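PDB 2XPI: anaphase-promoting complex subunit cut9 from Schizosaccharomyces pombe, which forms part of the anaphase-promoting complex/cyclosome, the E3 ubiquitin ligase that controls progression through mitosis and the G1 phase, and pairs with itself through its N-terminal TPR repeats. Local coordinates for residues D267-F270 against L271-L274. Residues are numbered along the deposited sequence; the frame is centred on the assembly and turned at random.
Sequences DAAF and LRSL
The first turns of helix 268-276, which opens the sixth TPR repeat, illustrate how side chains of an alpha-helix elaborate its i to i+4 bonding, here where Ser273 reaches back to Ala269. Ser273 N donates to Ala269 O at 3.0 Å, and its hydroxyl OG donates to that same Ala269 O at 2.6 Å. The two donors approach from opposite faces of the carbonyl plane, so one oxygen is gripped twice and the buried hydroxyl is satisfied within its own helix. A chi1 of -53° sets OG beside the serine's own backbone N and makes this double grip possible. Flanking bonds run from Arg272 N to Ala268 O, nearly straight at 170°, and from Leu274 N to Phe270 O. On another side of the helix Phe270 brings its ring atoms CE2 and CZ obliquely against a methyl of Leu274, with CE2 3.8 Å from CD2. This apolar pair belongs to the homodimer interface built by TPR repeats 1-7: in the second subunit, Arg83 makes a cation-pi contact with Phe270 and a salt bridge with Asp267, while Phe105 packs on Leu274. Arg272 instead folds back along its own helix, its chain bent at chi3 (37°), which lays one face of the guanidinium over the backbone of Ala269, NH2 lying 3.6 Å from Ala269 CA.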
loop_
_atom_site.group_PDB
_atom_site.type_symbol
_atom_site.label_atom_id
_atom_site.label_comp_id
_atom_site.label_asym_id
_atom_site.label_seq_id
_atom_site.Cartn_x
_atom_site.Cartn_y
_atom_site.Cartn_z
ATOM N N ASP A 267 11.482 2.324 -36.209
ATOM C CA ASP A 267 12.249 1.483 -35.290
ATOM C C ASP A 267 11.421 0.250 -34.883
ATOM O O ASP A 267 11.543 -0.264 -33.773
ATOM C CB ASP A 267 12.658 2.299 -34.053
ATOM C CG ASP A 267 13.727 1.618 -33.225
ATOM O OD1 ASP A 267 13.610 1.657 -31.980
ATOM O OD2 ASP A 267 14.671 1.040 -33.813
ATOM N N ALA A 268 10.573 -0.212 -35.793
ATOM C CA ALA A 268 9.627 -1.281 -35.483
ATOM C C ALA A 268 10.335 -2.552 -35.071
ATOM O O ALA A 268 9.843 -3.270 -34.210
ATOM C CB ALA A 268 8.715 -1.554 -36.665
ATOM N N ALA A 269 11.493 -2.821 -35.671
ATOM C CA ALA A 269 12.176 -4.085 -35.448
ATOM C C ALA A 269 12.728 -4.205 -34.048
ATOM O O ALA A 269 12.883 -5.307 -33.538
ATOM C CB ALA A 269 13.282 -4.309 -36.464
ATOM N N PHE A 270 13.040 -3.080 -33.434
ATOM C CA PHE A 270 13.579 -3.079 -32.087
ATOM C C PHE A 270 12.541 -3.591 -31.101
ATOM O O PHE A 270 12.807 -4.510 -30.325
ATOM C CB PHE A 270 14.022 -1.667 -31.719
ATOM C CG PHE A 270 14.416 -1.497 -30.280
ATOM C CD1 PHE A 270 15.661 -1.906 -29.832
ATOM C CD2 PHE A 270 13.560 -0.874 -29.390
ATOM C CE1 PHE A 270 16.032 -1.728 -28.509
ATOM C CE2 PHE A 270 13.924 -0.691 -28.082
ATOM C CZ PHE A 270 15.166 -1.118 -27.641
ATOM N N LEU A 271 11.348 -3.018 -31.129
ATOM C CA LEU A 271 10.321 -3.450 -30.197
ATOM C C LEU A 271 9.884 -4.883 -30.504
ATOM O O LEU A 271 9.774 -5.700 -29.605
ATOM C CB LEU A 271 9.125 -2.499 -30.214
ATOM C CG LEU A 271 7.932 -2.897 -29.346
ATOM C CD1 LEU A 271 8.308 -2.993 -27.851
ATOM C CD2 LEU A 271 6.763 -1.948 -29.574
ATOM N N ARG A 272 9.652 -5.193 -31.773
ATOM C CA ARG A 272 9.272 -6.551 -32.148
ATOM C C ARG A 272 10.274 -7.598 -31.662
ATOM O O ARG A 272 9.865 -8.649 -31.181
ATOM C CB ARG A 272 9.068 -6.677 -33.656
ATOM C CG ARG A 272 8.790 -8.084 -34.113
ATOM C CD ARG A 272 8.140 -8.101 -35.478
ATOM N NE ARG A 272 8.678 -7.051 -36.334
ATOM C CZ ARG A 272 9.858 -7.128 -36.937
ATOM N NH1 ARG A 272 10.603 -8.225 -36.769
ATOM N NH2 ARG A 272 10.294 -6.123 -37.697
ATOM N N SER A 273 11.573 -7.311 -31.776
ATOM C CA SER A 273 12.605 -8.237 -31.285
ATOM C C SER A 273 12.527 -8.395 -29.765
ATOM O O SER A 273 12.721 -9.484 -29.234
ATOM C CB SER A 273 14.023 -7.786 -31.682
ATOM O OG SER A 273 14.169 -7.546 -33.081
ATOM N N LEU A 274 12.264 -7.303 -29.056
ATOM C CA LEU A 274 12.077 -7.376 -27.609
ATOM C C LEU A 274 10.958 -8.337 -27.259
ATOM O O LEU A 274 11.099 -9.148 -26.352
ATOM C CB LEU A 274 11.747 -5.996 -27.032
ATOM C CG LEU A 274 12.801 -5.195 -26.265
ATOM C CD1 LEU A 274 14.198 -5.446 -26.765
ATOM C CD2 LEU A 274 12.461 -3.719 -26.336
#